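Long-range contact in salmonella typhimurium DB7155 bacteriophage DET7 tailspike (Bacteriophage, PDB 2V5I), which probably binds and hydrolyses the O-antigen of Salmonella lipopolysaccharide, serving the phage as its receptor-binding tailspike: residues M359-V373 with Q385-A399. Sequence-based numbering, arbitrary orientation.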
ATOM      1  N   MET A 359      15.015  -0.443  10.823  1.00  9.92           N
ATOM      2  CA  MET A 359      14.843   0.998  10.764  1.00  8.92           C
ATOM      3  C   MET A 359      15.667   1.657  11.865  1.00  8.75           C
ATOM      4  O   MET A 359      15.660   1.201  12.990  1.00 11.00           O
ATOM      5  CB  MET A 359      13.362   1.429  10.902  1.00 10.58           C
ATOM      6  CG  MET A 359      13.150   2.934  10.709  1.00 14.01           C
ATOM      7  SD  MET A 359      11.407   3.410  10.579  1.00 20.94           S
ATOM      8  CE  MET A 359      10.994   3.447  12.337  1.00 25.50           C
ATOM      9  N   LEU A 360      16.287   2.799  11.541  1.00 10.05           N
ATOM     10  CA  LEU A 360      16.978   3.605  12.530  1.00 11.14           C
ATOM     11  C   LEU A 360      16.573   5.024  12.225  1.00  9.52           C
ATOM     12  O   LEU A 360      17.052   5.658  11.271  1.00 11.68           O
ATOM     13  CB  LEU A 360      18.507   3.428  12.461  1.00 11.51           C
ATOM     14  CG  LEU A 360      19.256   3.831  13.732  1.00 17.08           C
ATOM     15  CD1 LEU A 360      20.731   3.552  13.551  1.00 21.46           C
ATOM     16  CD2 LEU A 360      19.056   5.265  14.106  1.00 19.08           C
ATOM     17  N   ALA A 361      15.605   5.525  12.997  1.00 10.06           N
ATOM     18  CA  ALA A 361      15.061   6.833  12.806  1.00 10.78           C
ATOM     19  C   ALA A 361      15.509   7.713  13.948  1.00 12.65           C
ATOM     20  O   ALA A 361      14.983   7.651  15.057  1.00 12.37           O
ATOM     21  CB  ALA A 361      13.520   6.760  12.750  1.00 12.91           C
ATOM     22  N   HIS A 362      16.433   8.611  13.646  1.00 10.94           N
ATOM     23  CA  HIS A 362      16.890   9.595  14.604  1.00 11.28           C
ATOM     24  C   HIS A 362      16.059  10.848  14.411  1.00 10.97           C
ATOM     25  O   HIS A 362      16.530  11.909  13.940  1.00 10.37           O
ATOM     26  CB  HIS A 362      18.388   9.862  14.408  1.00 12.50           C
ATOM     27  CG  HIS A 362      19.005  10.576  15.558  1.00 14.19           C
ATOM     28  ND1 HIS A 362      20.322  10.391  15.912  1.00 20.65           N
ATOM     29  CD2 HIS A 362      18.498  11.476  16.432  1.00 15.82           C
ATOM     30  CE1 HIS A 362      20.590  11.143  16.961  1.00 17.97           C
ATOM     31  NE2 HIS A 362      19.505  11.803  17.306  1.00 17.05           N
ATOM     32  N   THR A 363      14.774  10.715  14.777  1.00 10.90           N
ATOM     33  CA  THR A 363      13.740  11.642  14.404  1.00 10.09           C
ATOM     34  C   THR A 363      12.971  12.106  15.620  1.00 11.43           C
ATOM     35  O   THR A 363      12.954  11.426  16.664  1.00 11.75           O
ATOM     36  CB  THR A 363      12.741  11.025  13.420  1.00  8.70           C
ATOM     37  OG1 THR A 363      12.211   9.812  14.000  1.00 11.05           O
ATOM     38  CG2 THR A 363      13.458  10.678  12.121  1.00 11.03           C
ATOM     39  N   TYR A 364      12.384  13.280  15.450  1.00 10.08           N
ATOM     40  CA  TYR A 364      11.635  14.015  16.470  1.00 11.39           C
ATOM     41  C   TYR A 364      10.349  14.529  15.903  1.00  9.44           C
ATOM     42  O   TYR A 364      10.345  15.128  14.839  1.00 11.73           O
ATOM     43  CB  TYR A 364      12.475  15.219  16.955  1.00 11.55           C
ATOM     44  CG  TYR A 364      13.827  14.803  17.446  1.00 14.03           C
ATOM     45  CD1 TYR A 364      14.862  14.562  16.547  1.00 14.38           C
ATOM     46  CD2 TYR A 364      14.067  14.611  18.786  1.00 15.09           C
ATOM     47  CE1 TYR A 364      16.080  14.132  16.965  1.00 18.99           C
ATOM     48  CE2 TYR A 364      15.309  14.161  19.212  1.00 15.83           C
ATOM     49  CZ  TYR A 364      16.313  13.960  18.300  1.00 17.66           C
ATOM     50  OH  TYR A 364      17.554  13.542  18.722  1.00 22.69           O
ATOM     51  N   ASN A 365       9.232  14.342  16.617  1.00 11.89           N
ATOM     52  CA  ASN A 365       7.917  14.847  16.173  1.00 11.26           C
ATOM     53  C   ASN A 365       7.521  14.402  14.769  1.00  9.81           C
ATOM     54  O   ASN A 365       6.972  15.197  13.951  1.00 12.92           O
ATOM     55  CB  ASN A 365       7.853  16.377  16.254  1.00 12.97           C
ATOM     56  CG  ASN A 365       6.406  16.932  16.106  1.00 18.34           C
ATOM     57  OD1 ASN A 365       5.477  16.447  16.765  1.00 21.93           O
ATOM     58  ND2 ASN A 365       6.239  17.971  15.288  1.00 22.59           N
ATOM     59  N   ARG A 366       7.819  13.116  14.512  1.00 10.43           N
ATOM     60  CA  ARG A 366       7.461  12.497  13.227  1.00  8.11           C
ATOM     61  C   ARG A 366       6.445  11.399  13.446  1.00  9.74           C
ATOM     62  O   ARG A 366       6.438  10.754  14.474  1.00 11.34           O
ATOM     63  CB  ARG A 366       8.716  11.886  12.589  1.00  9.33           C
ATOM     64  CG  ARG A 366       8.545  11.342  11.156  1.00  8.27           C
ATOM     65  CD  ARG A 366       9.876  11.275  10.380  1.00  8.25           C
ATOM     66  NE  ARG A 366      10.420  12.645  10.127  1.00  7.94           N
ATOM     67  CZ  ARG A 366      11.561  12.952   9.573  1.00 11.27           C
ATOM     68  NH1 ARG A 366      12.333  12.021   9.110  1.00 10.25           N
ATOM     69  NH2 ARG A 366      11.869  14.242   9.456  1.00 10.99           N
ATOM     70  N   VAL A 367       5.585  11.208  12.450  1.00  8.62           N
ATOM     71  CA  VAL A 367       4.533  10.166  12.472  1.00 10.14           C
ATOM     72  C   VAL A 367       4.883   9.076  11.471  1.00 10.55           C
ATOM     73  O   VAL A 367       5.119   9.361  10.329  1.00 11.22           O
ATOM     74  CB  VAL A 367       3.134  10.736  12.136  1.00 13.41           C
ATOM     75  CG1 VAL A 367       2.069   9.611  12.255  1.00 13.36           C
ATOM     76  CG2 VAL A 367       2.778  11.874  13.071  1.00 15.49           C
ATOM     77  N   PHE A 368       4.764   7.815  11.915  1.00  8.59           N
ATOM     78  CA  PHE A 368       4.996   6.626  11.111  1.00 10.42           C
ATOM     79  C   PHE A 368       3.693   5.825  11.097  1.00  9.73           C
ATOM     80  O   PHE A 368       3.168   5.542  12.189  1.00 12.16           O
ATOM     81  CB  PHE A 368       6.073   5.766  11.763  1.00 10.15           C
ATOM     82  CG  PHE A 368       7.399   6.448  11.869  1.00 11.08           C
ATOM     83  CD1 PHE A 368       7.709   7.222  12.971  1.00 10.34           C
ATOM     84  CD2 PHE A 368       8.366   6.223  10.895  1.00 11.87           C
ATOM     85  CE1 PHE A 368       8.956   7.869  13.060  1.00 11.29           C
ATOM     86  CE2 PHE A 368       9.584   6.886  10.966  1.00 12.65           C
ATOM     87  CZ  PHE A 368       9.898   7.656  12.061  1.00 12.51           C
ATOM     88  N   SER A 369       3.081   5.561   9.924  1.00  9.04           N
ATOM     89  CA  SER A 369       1.820   4.834   9.884  1.00 12.09           C
ATOM     90  C   SER A 369       1.943   3.667   8.903  1.00 10.97           C
ATOM     91  O   SER A 369       2.527   3.817   7.823  1.00 11.13           O
ATOM     92  CB  SER A 369       0.656   5.741   9.499  1.00 13.60           C
ATOM     93  OG  SER A 369       0.625   6.919  10.321  1.00 16.37           O
ATOM     94  N   ASN A 370       1.390   2.521   9.283  1.00 10.99           N
ATOM     95  CA  ASN A 370       1.260   1.365   8.395  1.00 11.45           C
ATOM     96  C   ASN A 370       2.627   0.850   7.959  1.00 11.25           C
ATOM     97  O   ASN A 370       3.012   0.889   6.794  1.00 13.61           O
ATOM     98  CB  ASN A 370       0.396   1.676   7.179  1.00 12.27           C
ATOM     99  CG  ASN A 370      -0.143   0.437   6.535  1.00 19.92           C
ATOM    100  OD1 ASN A 370      -0.331  -0.586   7.206  1.00 23.22           O
ATOM    101  ND2 ASN A 370      -0.355   0.491   5.224  1.00 22.76           N
ATOM    102  N   ILE A 371       3.385   0.436   8.973  1.00  9.47           N
ATOM    103  CA  ILE A 371       4.821   0.037   8.873  1.00 10.68           C
ATOM    104  C   ILE A 371       4.939  -1.476   9.071  1.00 10.51           C
ATOM    105  O   ILE A 371       4.308  -2.055   9.941  1.00 12.84           O
ATOM    106  CB  ILE A 371       5.683   0.753   9.967  1.00 12.75           C
ATOM    107  CG1 ILE A 371       5.492   2.281   9.948  1.00 18.11           C
ATOM    108  CG2 ILE A 371       7.156   0.448   9.774  1.00 17.52           C
ATOM    109  CD1 ILE A 371       5.883   2.976   8.673  1.00 15.90           C
ATOM    110  N   THR A 372       5.796  -2.103   8.275  1.00  9.01           N
ATOM    111  CA  THR A 372       6.114  -3.541   8.478  1.00  9.60           C
ATOM    112  C   THR A 372       7.625  -3.615   8.563  1.00 11.60           C
ATOM    113  O   THR A 372       8.321  -3.129   7.653  1.00 11.75           O
ATOM    114  CB  THR A 372       5.639  -4.376   7.248  1.00 11.07           C
ATOM    115  OG1 THR A 372       4.201  -4.314   7.133  1.00 12.43           O
ATOM    116  CG2 THR A 372       6.087  -5.813   7.321  1.00 13.77           C
ATOM    117  N   VAL A 373       8.166  -4.122   9.674  1.00  9.86           N
ATOM    118  CA  VAL A 373       9.619  -4.339   9.821  1.00 10.18           C
ATOM    119  C   VAL A 373       9.779  -5.699  10.465  1.00 11.19           C
ATOM    120  O   VAL A 373       9.677  -5.820  11.697  1.00 11.35           O
ATOM    121  CB  VAL A 373      10.295  -3.250  10.700  1.00 10.51           C
ATOM    122  CG1 VAL A 373      11.780  -3.517  10.761  1.00 12.59           C
ATOM    123  CG2 VAL A 373      10.094  -1.894  10.154  1.00 10.51           C
ATOM    124  N   GLN A 385      16.171  -3.988  16.344  1.00 11.81           N
ATOM    125  CA  GLN A 385      15.589  -4.112  14.997  1.00 11.38           C
ATOM    126  C   GLN A 385      14.969  -2.820  14.515  1.00 11.82           C
ATOM    127  O   GLN A 385      15.054  -2.493  13.309  1.00 12.12           O
ATOM    128  CB  GLN A 385      14.598  -5.249  14.956  1.00  9.64           C
ATOM    129  CG  GLN A 385      15.257  -6.641  15.149  1.00 13.37           C
ATOM    130  CD  GLN A 385      14.294  -7.736  15.541  1.00 14.24           C
ATOM    131  OE1 GLN A 385      13.189  -7.849  15.018  1.00 15.24           O
ATOM    132  NE2 GLN A 385      14.729  -8.574  16.460  1.00 16.01           N
ATOM    133  N   ILE A 386      14.219  -2.148  15.403  1.00 10.47           N
ATOM    134  CA  ILE A 386      13.482  -0.959  15.070  1.00 12.30           C
ATOM    135  C   ILE A 386      13.889   0.080  16.133  1.00 12.59           C
ATOM    136  O   ILE A 386      13.631  -0.128  17.314  1.00 12.41           O
ATOM    137  CB  ILE A 386      11.958  -1.245  15.140  1.00 12.35           C
ATOM    138  CG1 ILE A 386      11.537  -2.340  14.137  1.00 14.90           C
ATOM    139  CG2 ILE A 386      11.162   0.013  14.962  1.00 13.22           C
ATOM    140  CD1 ILE A 386      10.196  -3.028  14.526  1.00 17.19           C
ATOM    141  N   ILE A 387      14.489   1.191  15.722  1.00 11.71           N
ATOM    142  CA  ILE A 387      15.009   2.219  16.630  1.00 13.14           C
ATOM    143  C   ILE A 387      14.407   3.558  16.232  1.00 12.49           C
ATOM    144  O   ILE A 387      14.439   3.926  15.057  1.00 11.56           O
ATOM    145  CB  ILE A 387      16.520   2.314  16.476  1.00 15.16           C
ATOM    146  CG1 ILE A 387      17.169   0.996  16.908  1.00 17.76           C
ATOM    147  CG2 ILE A 387      17.064   3.540  17.250  1.00 17.42           C
ATOM    148  CD1 ILE A 387      18.449   0.644  16.107  1.00 23.24           C
ATOM    149  N   ILE A 388      13.778   4.240  17.194  1.00 11.73           N
ATOM    150  CA  ILE A 388      13.319   5.601  17.033  1.00 11.49           C
ATOM    151  C   ILE A 388      13.882   6.355  18.223  1.00 13.06           C
ATOM    152  O   ILE A 388      13.665   5.965  19.354  1.00 13.74           O
ATOM    153  CB  ILE A 388      11.773   5.733  17.009  1.00 12.97           C
ATOM    154  CG1 ILE A 388      11.173   4.853  15.898  1.00 13.83           C
ATOM    155  CG2 ILE A 388      11.369   7.190  16.838  1.00 14.54           C
ATOM    156  CD1 ILE A 388       9.654   4.832  15.895  1.00 16.22           C
ATOM    157  N   ILE A 389      14.560   7.479  17.980  1.00 12.45           N
ATOM    158  CA  ILE A 389      15.261   8.189  19.064  1.00 13.26           C
ATOM    159  C   ILE A 389      14.393   9.202  19.787  1.00 14.49           C
ATOM    160  O   ILE A 389      14.372   9.222  21.014  1.00 15.45           O
ATOM    161  CB  ILE A 389      16.489   8.937  18.508  1.00 14.20           C
ATOM    162  CG1 ILE A 389      17.460   7.956  17.881  1.00 15.32           C
ATOM    163  CG2 ILE A 389      17.154   9.785  19.602  1.00 15.58           C
ATOM    164  CD1 ILE A 389      18.045   6.900  18.830  1.00 20.29           C
ATOM    165  N   GLY A 390      13.660  10.025  19.046  1.00 13.37           N
ATOM    166  CA  GLY A 390      12.884  11.107  19.618  1.00 13.01           C
ATOM    167  C   GLY A 390      11.405  10.878  19.815  1.00 13.75           C
ATOM    168  O   GLY A 390      10.941   9.724  19.884  1.00 16.11           O
ATOM    169  N   ASP A 391      10.665  11.974  20.015  1.00 14.91           N
ATOM    170  CA  ASP A 391       9.247  11.946  20.423  1.00 16.24           C
ATOM    171  C   ASP A 391       8.323  11.757  19.222  1.00 15.20           C
ATOM    172  O   ASP A 391       7.862  12.737  18.644  1.00 17.77           O
ATOM    173  CB  ASP A 391       8.867  13.233  21.151  1.00 18.72           C
ATOM    174  CG  ASP A 391       9.140  14.513  20.317  1.00 25.11           C
ATOM    175  OD1 ASP A 391      10.205  14.639  19.640  1.00 25.35           O
ATOM    176  OD2 ASP A 391       8.263  15.414  20.340  1.00 36.69           O
ATOM    177  N   CYS A 392       8.098  10.502  18.850  1.00 12.73           N
ATOM    178  CA  CYS A 392       7.366  10.188  17.606  1.00 11.91           C
ATOM    179  C   CYS A 392       6.086   9.389  17.924  1.00 10.49           C
ATOM    180  O   CYS A 392       5.838   9.032  19.075  1.00 12.51           O
ATOM    181  CB  CYS A 392       8.311   9.426  16.678  1.00 11.82           C
ATOM    182  SG  CYS A 392       9.711  10.560  16.109  1.00 14.87           S
ATOM    183  N   ILE A 393       5.272   9.160  16.891  1.00 11.15           N
ATOM    184  CA  ILE A 393       4.017   8.380  16.973  1.00 13.82           C
ATOM    185  C   ILE A 393       4.140   7.280  15.941  1.00 12.03           C
ATOM    186  O   ILE A 393       4.571   7.557  14.805  1.00 12.10           O
ATOM    187  CB  ILE A 393       2.789   9.270  16.594  1.00 13.34           C
ATOM    188  CG1 ILE A 393       2.568  10.391  17.613  1.00 19.01           C
ATOM    189  CG2 ILE A 393       1.503   8.457  16.387  1.00 19.26           C
ATOM    190  CD1 ILE A 393       2.297   9.944  18.970  1.00 23.38           C
ATOM    191  N   VAL A 394       3.835   6.029  16.329  1.00 10.46           N
ATOM    192  CA  VAL A 394       3.738   4.935  15.367  1.00 10.95           C
ATOM    193  C   VAL A 394       2.294   4.413  15.407  1.00 10.61           C
ATOM    194  O   VAL A 394       1.798   4.064  16.463  1.00 11.97           O
ATOM    195  CB  VAL A 394       4.739   3.806  15.690  1.00 13.36           C
ATOM    196  CG1 VAL A 394       4.633   2.735  14.656  1.00 12.11           C
ATOM    197  CG2 VAL A 394       6.084   4.391  15.755  1.00 13.09           C
ATOM    198  N   ASN A 395       1.598   4.394  14.249  1.00 10.69           N
ATOM    199  CA  ASN A 395       0.213   3.950  14.147  1.00 12.26           C
ATOM    200  C   ASN A 395       0.198   2.734  13.232  1.00  9.63           C
ATOM    201  O   ASN A 395       0.149   2.902  12.004  1.00 11.61           O
ATOM    202  CB  ASN A 395      -0.637   4.992  13.378  1.00 14.29           C
ATOM    203  CG  ASN A 395      -0.843   6.276  14.112  1.00 18.08           C
ATOM    204  OD1 ASN A 395      -1.200   6.265  15.279  1.00 16.18           O
ATOM    205  ND2 ASN A 395      -0.652   7.434  13.393  1.00 18.48           N
ATOM    206  N   GLY A 396       0.228   1.521  13.769  1.00 11.13           N
ATOM    207  CA  GLY A 396       0.105   0.332  12.981  1.00 12.82           C
ATOM    208  C   GLY A 396       1.460  -0.153  12.518  1.00 13.03           C
ATOM    209  O   GLY A 396       2.063   0.422  11.616  1.00 13.98           O
ATOM    210  N   ILE A 397       1.967  -1.190  13.176  1.00 11.15           N
ATOM    211  CA  ILE A 397       3.304  -1.715  12.902  1.00 10.20           C
ATOM    212  C   ILE A 397       3.315  -3.224  13.118  1.00 11.39           C
ATOM    213  O   ILE A 397       2.978  -3.719  14.177  1.00 11.70           O
ATOM    214  CB  ILE A 397       4.416  -0.978  13.707  1.00 11.24           C
ATOM    215  CG1 ILE A 397       5.787  -1.620  13.433  1.00 15.67           C
ATOM    216  CG2 ILE A 397       4.097  -0.897  15.225  1.00 15.21           C
ATOM    217  CD1 ILE A 397       6.965  -0.764  13.838  1.00 19.88           C
ATOM    218  N   ARG A 398       3.780  -3.927  12.084  1.00  9.99           N
ATOM    219  CA  ARG A 398       3.979  -5.368  12.134  1.00  9.71           C
ATOM    220  C   ARG A 398       5.451  -5.574  12.349  1.00 11.74           C
ATOM    221  O   ARG A 398       6.253  -5.048  11.588  1.00 11.65           O
ATOM    222  CB  ARG A 398       3.522  -5.981  10.809  1.00 10.69           C
ATOM    223  CG  ARG A 398       2.011  -5.841  10.660  1.00 12.58           C
ATOM    224  CD  ARG A 398       1.534  -5.808   9.302  1.00 22.68           C
ATOM    225  NE  ARG A 398       1.948  -4.625   8.560  1.00 20.04           N
ATOM    226  CZ  ARG A 398       1.217  -3.556   8.339  1.00 25.81           C
ATOM    227  NH1 ARG A 398       0.008  -3.446   8.872  1.00 31.08           N
ATOM    228  NH2 ARG A 398       1.725  -2.583   7.577  1.00 22.58           N
ATOM    229  N   ALA A 399       5.803  -6.252  13.450  1.00 11.08           N
ATOM    230  CA  ALA A 399       7.188  -6.323  13.910  1.00 11.15           C
ATOM    231  C   ALA A 399       7.697  -7.746  14.186  1.00 11.78           C
ATOM    232  O   ALA A 399       8.681  -7.890  14.910  1.00 14.70           O
ATOM    233  CB  ALA A 399       7.377  -5.486  15.151  1.00 11.29           C
TER
HETATM  234  O   HOH W   1       5.728  15.633  19.396  1.00 35.88           O
HETATM  235  O   HOH W   2       3.471  -1.548   5.274  1.00 21.48           O
HETATM  236  O   HOH W   3      12.299  -7.195  12.487  1.00 14.82           O
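Two successive coils of the right-handed parallel beta-helix of the P22-type tailspike stack here, 359-373 on 385-399. Parallel ladders on three faces establish this: the axes of 359-364 and 386-388 run 4.7 Å apart at 3°, 367-369 pairs with 393-395, and, past corners at Asn370 and Gly396, Ile371 and Thr372 pair with Ile397 and Arg398. Between the first two ladders the register slips by one residue, and at this bend Asn365 N bonds Asp391 O, while water 1 bridges Asn365 OD1 and Asp391 OD2.

Met359, Ala361, Phe368 and Ile371 point into the coil interior with Ile386, Ile388, Val394 and Ile397. Met359 bends at its last torsion (chi3 82°), carrying CE to 3.8 Å from Ile388 CG1. Val373 CG1 meets Ile386 CG1 at 3.6 Å, packing the end of strand 371-373 against the start of strand 386-388 at the corner between the two faces. The Phe368 ring meets Cys392 CB with its edge, CE1 to CB 4.0 Å. Thr363 OG1 is buried near Cys392 SG without a hydrogen-bond partner. Outside the coil, Ile389 CG1 lies over one face of the His362 ring, 4.0 Å from its centroid, a CH-pi contact; the ring also stacks with His316.

Arg398 is clamped to the coil before it. NE and NH2 both donate to Thr372 OG1, with NE to OG1 at 2.7 Å, and NH2 also donates to Asn370 OD1 at 2.9 Å; both oxygens lie close to the guanidinium plane, which fixes its rotation. The Asn370 amide stands at 85° to that plane, receiving NH2 from above its carbonyl plane.

Strands 335-342 and 345-352 of the preceding coil flank 359-373, where Asn370 ND2 bonds Asn348 OD1; strand 417-423 packs beyond 385-399. Ile402 of a second subunit packs on Val367 and Ile393, and Asn370 of a third subunit on Arg398.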